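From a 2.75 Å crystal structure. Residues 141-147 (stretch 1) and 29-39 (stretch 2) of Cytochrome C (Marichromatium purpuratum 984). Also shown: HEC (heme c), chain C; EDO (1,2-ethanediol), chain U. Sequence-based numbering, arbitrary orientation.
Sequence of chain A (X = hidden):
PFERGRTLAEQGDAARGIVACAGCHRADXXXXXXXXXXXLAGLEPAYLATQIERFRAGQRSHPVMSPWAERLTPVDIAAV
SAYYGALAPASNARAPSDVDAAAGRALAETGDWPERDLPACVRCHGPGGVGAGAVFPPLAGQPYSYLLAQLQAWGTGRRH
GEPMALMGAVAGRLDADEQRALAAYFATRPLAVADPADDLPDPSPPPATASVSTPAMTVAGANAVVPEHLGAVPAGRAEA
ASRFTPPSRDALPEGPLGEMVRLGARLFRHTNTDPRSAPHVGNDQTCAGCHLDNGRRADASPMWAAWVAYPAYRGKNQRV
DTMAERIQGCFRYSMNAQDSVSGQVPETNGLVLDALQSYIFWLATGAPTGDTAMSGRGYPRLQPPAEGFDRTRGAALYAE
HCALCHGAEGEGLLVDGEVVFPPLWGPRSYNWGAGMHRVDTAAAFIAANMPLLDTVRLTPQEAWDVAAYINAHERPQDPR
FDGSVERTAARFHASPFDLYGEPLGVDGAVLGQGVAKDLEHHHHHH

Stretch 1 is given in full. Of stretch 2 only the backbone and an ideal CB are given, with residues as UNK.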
ATOM      1  N   GLY A 141      13.973 -32.227 -24.340  1.00 44.00           N
ATOM      2  CA  GLY A 141      14.727 -33.383 -24.768  1.00 50.85           C
ATOM      3  C   GLY A 141      14.683 -33.683 -26.251  1.00 48.85           C
ATOM      4  O   GLY A 141      15.454 -34.533 -26.708  1.00 49.27           O
ATOM      5  N   GLN A 142      13.864 -32.986 -27.034  1.00 43.03           N
ATOM      6  CA  GLN A 142      13.952 -33.145 -28.475  1.00 43.39           C
ATOM      7  C   GLN A 142      15.328 -32.677 -28.938  1.00 39.59           C
ATOM      8  O   GLN A 142      15.817 -31.648 -28.471  1.00 41.19           O
ATOM      9  CB  GLN A 142      12.861 -32.328 -29.172  1.00 39.40           C
ATOM     10  CG  GLN A 142      11.501 -32.953 -29.128  1.00 35.45           C
ATOM     11  CD  GLN A 142      11.379 -34.233 -29.978  1.00 40.71           C
ATOM     12  OE1 GLN A 142      12.343 -34.701 -30.597  1.00 41.70           O
ATOM     13  NE2 GLN A 142      10.176 -34.778 -30.025  1.00 42.19           N
ATOM     14  N   PRO A 143      15.966 -33.382 -29.862  1.00 36.00           N
ATOM     15  CA  PRO A 143      17.284 -32.947 -30.343  1.00 39.79           C
ATOM     16  C   PRO A 143      17.270 -31.507 -30.840  1.00 45.80           C
ATOM     17  O   PRO A 143      16.258 -31.003 -31.340  1.00 41.47           O
ATOM     18  CB  PRO A 143      17.590 -33.922 -31.487  1.00 39.00           C
ATOM     19  CG  PRO A 143      16.908 -35.147 -31.121  1.00 47.60           C
ATOM     20  CD  PRO A 143      15.584 -34.679 -30.438  1.00 44.22           C
ATOM     21  N   TYR A 144      18.407 -30.835 -30.643  1.00 42.90           N
ATOM     22  CA  TYR A 144      18.566 -29.468 -31.111  1.00 40.75           C
ATOM     23  C   TYR A 144      18.276 -29.363 -32.591  1.00 47.85           C
ATOM     24  O   TYR A 144      17.485 -28.515 -33.023  1.00 49.76           O
ATOM     25  CB  TYR A 144      19.985 -28.989 -30.828  1.00 44.56           C
ATOM     26  CG  TYR A 144      20.392 -27.661 -31.483  1.00 51.54           C
ATOM     27  CD1 TYR A 144      20.156 -26.416 -30.845  1.00 43.55           C
ATOM     28  CD2 TYR A 144      21.070 -27.653 -32.703  1.00 47.12           C
ATOM     29  CE1 TYR A 144      20.564 -25.214 -31.428  1.00 46.69           C
ATOM     30  CE2 TYR A 144      21.478 -26.473 -33.283  1.00 41.55           C
ATOM     31  CZ  TYR A 144      21.224 -25.255 -32.655  1.00 49.61           C
ATOM     32  OH  TYR A 144      21.643 -24.106 -33.287  1.00 52.19           O
ATOM     33  N   SER A 145      18.888 -30.243 -33.387  1.00 45.82           N
ATOM     34  CA  SER A 145      18.715 -30.169 -34.834  1.00 40.16           C
ATOM     35  C   SER A 145      17.249 -30.290 -35.223  1.00 44.46           C
ATOM     36  O   SER A 145      16.810 -29.645 -36.185  1.00 41.52           O
ATOM     37  CB  SER A 145      19.545 -31.242 -35.513  1.00 37.95           C
ATOM     38  OG  SER A 145      19.291 -32.522 -34.940  1.00 51.19           O
ATOM     39  N   TYR A 146      16.481 -31.124 -34.499  1.00 43.90           N
ATOM     40  CA  TYR A 146      15.078 -31.354 -34.842  1.00 44.63           C
ATOM     41  C   TYR A 146      14.216 -30.143 -34.509  1.00 46.27           C
ATOM     42  O   TYR A 146      13.402 -29.692 -35.330  1.00 43.59           O
ATOM     43  CB  TYR A 146      14.550 -32.573 -34.112  1.00 43.33           C
ATOM     44  CG  TYR A 146      13.089 -32.783 -34.386  1.00 39.45           C
ATOM     45  CD1 TYR A 146      12.644 -33.130 -35.645  1.00 41.89           C
ATOM     46  CD2 TYR A 146      12.151 -32.614 -33.393  1.00 42.90           C
ATOM     47  CE1 TYR A 146      11.280 -33.314 -35.911  1.00 41.99           C
ATOM     48  CE2 TYR A 146      10.783 -32.788 -33.642  1.00 43.35           C
ATOM     49  CZ  TYR A 146      10.365 -33.126 -34.908  1.00 41.91           C
ATOM     50  OH  TYR A 146       9.032 -33.297 -35.156  1.00 39.30           O
ATOM     51  N   LEU A 147      14.371 -29.621 -33.288  1.00 47.01           N
ATOM     52  CA  LEU A 147      13.647 -28.416 -32.886  1.00 46.98           C
ATOM     53  C   LEU A 147      13.942 -27.251 -33.827  1.00 48.41           C
ATOM     54  O   LEU A 147      13.021 -26.531 -34.249  1.00 45.80           O
ATOM     55  CB  LEU A 147      14.004 -28.052 -31.444  1.00 41.02           C
ATOM     56  CG  LEU A 147      13.470 -29.001 -30.377  1.00 40.54           C
ATOM     57  CD1 LEU A 147      14.192 -28.776 -29.112  1.00 45.95           C
ATOM     58  CD2 LEU A 147      12.013 -28.746 -30.183  1.00 39.80           C
ATOM     59  N   UNK A  29      14.258 -44.680 -28.356  1.00 55.06           N
ATOM     60  CA  UNK A  29      13.306 -43.683 -28.832  1.00 54.01           C
ATOM     61  C   UNK A  29      13.752 -42.248 -28.622  1.00 57.57           C
ATOM     62  O   UNK A  29      12.944 -41.319 -28.769  1.00 54.53           O
ATOM     63  CB  UNK A  29      11.959 -43.892 -28.137  1.00 54.01           C
ATOM     64  N   UNK A  30      15.022 -42.043 -28.292  1.00 49.61           N
ATOM     65  CA  UNK A  30      15.580 -40.771 -27.907  1.00 57.65           C
ATOM     66  C   UNK A  30      15.981 -39.806 -28.999  1.00 56.01           C
ATOM     67  O   UNK A  30      16.428 -38.708 -28.660  1.00 53.18           O
ATOM     68  CB  UNK A  30      16.812 -41.038 -27.040  1.00 57.65           C
ATOM     69  N   UNK A  31      15.869 -40.157 -30.283  1.00 55.95           N
ATOM     70  CA  UNK A  31      16.262 -39.248 -31.351  1.00 50.63           C
ATOM     71  C   UNK A  31      17.738 -39.314 -31.700  1.00 47.13           C
ATOM     72  O   UNK A  31      18.533 -40.030 -31.087  1.00 52.27           O
ATOM     73  CB  UNK A  31      15.902 -37.813 -30.960  1.00 50.63           C
ATOM     74  N   UNK A  32      18.118 -38.545 -32.723  1.00 50.79           N
ATOM     75  CA  UNK A  32      19.520 -38.511 -33.134  1.00 58.26           C
ATOM     76  C   UNK A  32      19.870 -37.112 -33.624  1.00 53.82           C
ATOM     77  O   UNK A  32      19.237 -36.598 -34.548  1.00 51.02           O
ATOM     78  CB  UNK A  32      19.798 -39.549 -34.223  1.00 58.26           C
ATOM     79  N   UNK A  33      20.904 -36.517 -33.028  1.00 57.70           N
ATOM     80  CA  UNK A  33      21.298 -35.166 -33.401  1.00 52.27           C
ATOM     81  C   UNK A  33      21.746 -35.089 -34.849  1.00 53.03           C
ATOM     82  O   UNK A  33      21.325 -34.191 -35.584  1.00 52.80           O
ATOM     83  CB  UNK A  33      22.417 -34.669 -32.483  1.00 52.27           C
ATOM     84  N   UNK A  34      22.635 -35.999 -35.271  1.00 53.63           N
ATOM     85  CA  UNK A  34      23.223 -35.910 -36.618  1.00 55.11           C
ATOM     86  C   UNK A  34      22.180 -36.001 -37.732  1.00 60.41           C
ATOM     87  O   UNK A  34      22.284 -35.290 -38.740  1.00 56.21           O
ATOM     88  CB  UNK A  34      24.259 -37.020 -36.805  1.00 55.11           C
ATOM     89  N   UNK A  35      21.207 -36.917 -37.598  1.00 57.85           N
ATOM     90  CA  UNK A  35      20.132 -37.073 -38.572  1.00 52.73           C
ATOM     91  C   UNK A  35      19.009 -36.065 -38.368  1.00 53.91           C
ATOM     92  O   UNK A  35      18.166 -35.907 -39.260  1.00 52.90           O
ATOM     93  CB  UNK A  35      19.567 -38.493 -38.501  1.00 52.73           C
ATOM     94  N   UNK A  36      18.941 -35.418 -37.206  1.00 47.65           N
ATOM     95  CA  UNK A  36      17.773 -34.613 -36.933  1.00 49.33           C
ATOM     96  C   UNK A  36      16.537 -35.460 -36.748  1.00 50.31           C
ATOM     97  O   UNK A  36      15.420 -35.005 -37.038  1.00 48.13           O
ATOM     98  CB  UNK A  36      17.551 -33.603 -38.061  1.00 49.33           C
ATOM     99  N   UNK A  37      16.713 -36.688 -36.267  1.00 46.49           N
ATOM    100  CA  UNK A  37      15.601 -37.581 -36.007  1.00 46.20           C
ATOM    101  C   UNK A  37      15.024 -37.272 -34.634  1.00 52.12           C
ATOM    102  O   UNK A  37      15.764 -37.165 -33.649  1.00 47.98           O
ATOM    103  CB  UNK A  37      16.039 -39.044 -36.100  1.00 46.20           C
ATOM    104  N   UNK A  38      13.703 -37.142 -34.579  1.00 42.89           N
ATOM    105  CA  UNK A  38      13.032 -36.672 -33.387  1.00 44.97           C
ATOM    106  C   UNK A  38      13.122 -37.698 -32.277  1.00 45.49           C
ATOM    107  O   UNK A  38      13.396 -38.882 -32.498  1.00 47.30           O
ATOM    108  CB  UNK A  38      11.569 -36.343 -33.690  1.00 44.97           C
ATOM    109  N   UNK A  39      12.934 -37.203 -31.064  1.00 39.98           N
ATOM    110  CA  UNK A  39      12.523 -38.050 -29.956  1.00 42.75           C
ATOM    111  C   UNK A  39      11.109 -38.535 -30.195  1.00 48.39           C
ATOM    112  O   UNK A  39      10.189 -37.728 -30.398  1.00 46.11           O
ATOM    113  CB  UNK A  39      12.622 -37.303 -28.624  1.00 42.75           C
TER
HETATM  114 FE   HEC C1001      11.013 -41.016 -38.292  1.00 56.58          FE
HETATM  115  CHA HEC C1001      10.348 -37.647 -37.668  1.00 36.11           C
HETATM  116  CHB HEC C1001       7.978 -41.912 -36.720  1.00 41.77           C
HETATM  117  CHC HEC C1001      11.503 -44.362 -39.239  1.00 46.95           C
HETATM  118  CHD HEC C1001      14.158 -40.171 -39.640  1.00 44.06           C
HETATM  119  NA  HEC C1001       9.444 -39.987 -37.357  1.00 43.57           N
HETATM  120  C1A HEC C1001       9.369 -38.647 -37.206  1.00 42.49           C
HETATM  121  C2A HEC C1001       8.125 -38.201 -36.514  1.00 42.36           C
HETATM  122  C3A HEC C1001       7.440 -39.466 -36.253  1.00 36.47           C
HETATM  123  C4A HEC C1001       8.343 -40.502 -36.802  1.00 38.03           C
HETATM  124  CMA HEC C1001       6.127 -39.613 -35.572  1.00 43.78           C
HETATM  125  CAA HEC C1001       7.647 -36.811 -36.143  1.00 36.13           C
HETATM  126  CBA HEC C1001       8.114 -36.569 -34.720  1.00 39.73           C
HETATM  127  CGA HEC C1001       7.506 -35.377 -34.008  1.00 36.79           C
HETATM  128  O1A HEC C1001       8.044 -35.021 -32.932  1.00 35.39           O
HETATM  129  O2A HEC C1001       6.509 -34.782 -34.469  1.00 39.82           O
HETATM  130  NB  HEC C1001       9.953 -42.790 -38.014  1.00 45.64           N
HETATM  131  C1B HEC C1001       8.796 -42.933 -37.362  1.00 43.68           C
HETATM  132  C2B HEC C1001       8.315 -44.320 -37.351  1.00 39.02           C
HETATM  133  C3B HEC C1001       9.344 -45.052 -38.094  1.00 43.56           C
HETATM  134  C4B HEC C1001      10.308 -44.006 -38.469  1.00 43.41           C
HETATM  135  CMB HEC C1001       7.081 -44.825 -36.695  1.00 46.08           C
HETATM  136  CAB HEC C1001       9.370 -46.510 -38.427  1.00 53.47           C
HETATM  137  CBB HEC C1001       8.110 -46.838 -39.214  1.00 44.94           C
HETATM  138  NC  HEC C1001      12.546 -42.059 -39.248  1.00 45.60           N
HETATM  139  C1C HEC C1001      12.547 -43.364 -39.548  1.00 45.63           C
HETATM  140  C2C HEC C1001      13.791 -43.788 -40.219  1.00 45.00           C
HETATM  141  C3C HEC C1001      14.578 -42.565 -40.321  1.00 47.80           C
HETATM  142  C4C HEC C1001      13.708 -41.562 -39.679  1.00 47.61           C
HETATM  143  CMC HEC C1001      14.132 -45.164 -40.664  1.00 45.27           C
HETATM  144  CAC HEC C1001      15.938 -42.335 -40.912  1.00 47.77           C
HETATM  145  CBC HEC C1001      16.024 -42.865 -42.304  1.00 48.70           C
HETATM  146  ND  HEC C1001      12.056 -39.242 -38.607  1.00 43.27           N
HETATM  147  C1D HEC C1001      13.269 -39.122 -39.153  1.00 45.25           C
HETATM  148  C2D HEC C1001      13.731 -37.730 -39.229  1.00 45.86           C
HETATM  149  C3D HEC C1001      12.634 -36.970 -38.654  1.00 39.17           C
HETATM  150  C4D HEC C1001      11.628 -38.009 -38.311  1.00 39.15           C
HETATM  151  CMD HEC C1001      15.019 -37.215 -39.781  1.00 49.29           C
HETATM  152  CAD HEC C1001      12.568 -35.474 -38.557  1.00 43.12           C
HETATM  153  CBD HEC C1001      11.636 -35.082 -39.705  1.00 39.09           C
HETATM  154  CGD HEC C1001      11.459 -33.597 -39.804  1.00 43.27           C
HETATM  155  O1D HEC C1001      10.378 -33.124 -40.263  1.00 52.05           O
HETATM  156  O2D HEC C1001      12.432 -32.914 -39.442  1.00 40.57           O
HETATM  157  C1  EDO U1019      23.933 -38.032 -30.791  1.00 84.66           C
HETATM  158  O1  EDO U1019      22.505 -38.044 -30.598  1.00 74.57           O
HETATM  159  C2  EDO U1019      24.233 -38.172 -32.289  1.00 70.85           C
HETATM  160  O2  EDO U1019      25.455 -37.480 -32.556  1.00 89.09           O

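Position 29 has positive phi (72°) and lies beyond the reach of stretch 1; the backbone favours glycine, and it is Gly-29. At position 30 an ideal CB meets nothing of stretch 1, so many residues would suit; the deposited one is Gly-30.

At position 31, with phi/psi of 86/177, a CB would be jammed against the preceding carbonyl oxygen, and the ideal CB also falls 2.9 Å from Pro-143 CG, a clash. Glycine alone fits, and Gly-31 lets the proline ring pack against the backbone.

The CB of position 32 points away from stretch 1. A small polar residue able to accept bonds from the following turn would do well: this is Asp-32, whose OD1 accepts a hydrogen bond from the N of residue 35 at 3.1 Å.

Position 33 faces the start of the helix at 144. Its CB points sideways, 4.5 Å from Ser-145 OG, and the amides of Tyr-144 and Ser-145 lie within reach of a longer chain. An acceptor is wanted; Glu or Gln could supply one. The residue is Glu-33, whose carboxylate bends back to the helix start (chi1 and chi2 both m). Its OE2 accepts from Tyr-144 N at 2.6 Å and its OE1 from Ser-145 N at 3.2 Å, while Ser-145 OG donates to the backbone O of Glu-33 at 2.7 Å.

Positions 34 and 35 direct their CBs away, so stretch 1 sets little limit on either. They are Ala-34 and Leu-35; the O of Leu-35 lies 3.4 Å from HEC CMD.

At position 36, phi is 68°, which favours glycine, although Asn could also adopt it. An ideal CB would lie 3.7 Å from Ser-145 OG. Gly-36 places its CA 3.3 Å from Ser-145 OG.

Position 37 points away from stretch 1 and could hold various residues; Ala-37 turns its carbonyl O to Pro-143 CG at 3.4 Å.

The CB of position 38 sits over the Tyr-146 ring and 3.6 Å from Gln-142 OE1, suiting a small apolar group. Ala-38 fits: its CB lies 3.6 Å from the centroid of the Tyr-146 ring, nearly along the ring normal, a CH-pi contact.

Position 39 points toward stretch 1, its ideal CB a tight 3.3 Å from Gln-142 OE1. Several extended side chains could pass this point. Arg-39 does so with chi1 to chi3 all t, while its backbone pairs with the side-chain amide of Gln-142: Arg-39 N donates to Gln-142 OE1 (2.6 Å), and Gln-142 NE2 to Arg-39 O (3.0 Å).

Stretch 2 (29-39) GGGDEALGAAR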
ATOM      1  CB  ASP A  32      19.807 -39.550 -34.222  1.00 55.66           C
ATOM      2  CG  ASP A  32      21.298 -39.730 -34.484  1.00 63.50           C
ATOM      3  OD1 ASP A  32      21.828 -39.074 -35.400  1.00 69.21           O
ATOM      4  OD2 ASP A  32      21.947 -40.509 -33.750  1.00 72.76           O
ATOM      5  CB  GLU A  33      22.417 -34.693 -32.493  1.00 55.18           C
ATOM      6  CG  GLU A  33      21.948 -34.096 -31.222  1.00 59.62           C
ATOM      7  CD  GLU A  33      21.204 -32.796 -31.429  1.00 59.08           C
ATOM      8  OE1 GLU A  33      21.337 -32.160 -32.526  1.00 55.77           O
ATOM      9  OE2 GLU A  33      20.495 -32.433 -30.464  1.00 48.23           O
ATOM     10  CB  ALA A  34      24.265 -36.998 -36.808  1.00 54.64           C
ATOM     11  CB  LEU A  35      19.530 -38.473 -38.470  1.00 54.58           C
ATOM     12  CG  LEU A  35      20.513 -39.638 -38.607  1.00 59.97           C
ATOM     13  CD1 LEU A  35      19.970 -40.906 -38.001  1.00 66.30           C
ATOM     14  CD2 LEU A  35      20.782 -39.871 -40.078  1.00 55.86           C
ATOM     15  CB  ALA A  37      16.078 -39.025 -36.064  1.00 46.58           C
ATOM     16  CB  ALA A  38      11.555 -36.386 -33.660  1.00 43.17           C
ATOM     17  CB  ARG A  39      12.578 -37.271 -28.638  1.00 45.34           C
ATOM     18  CG  ARG A  39      11.936 -37.982 -27.479  1.00 52.16           C
ATOM     19  CD  ARG A  39      11.701 -37.073 -26.281  1.00 54.84           C
ATOM     20  NE  ARG A  39      10.652 -37.631 -25.418  1.00 48.46           N
ATOM     21  CZ  ARG A  39       9.994 -36.941 -24.488  1.00 47.97           C
ATOM     22  NH1 ARG A  39      10.283 -35.664 -24.288  1.00 37.41           N
ATOM     23  NH2 ARG A  39       9.027 -37.525 -23.775  1.00 50.32           N
TER
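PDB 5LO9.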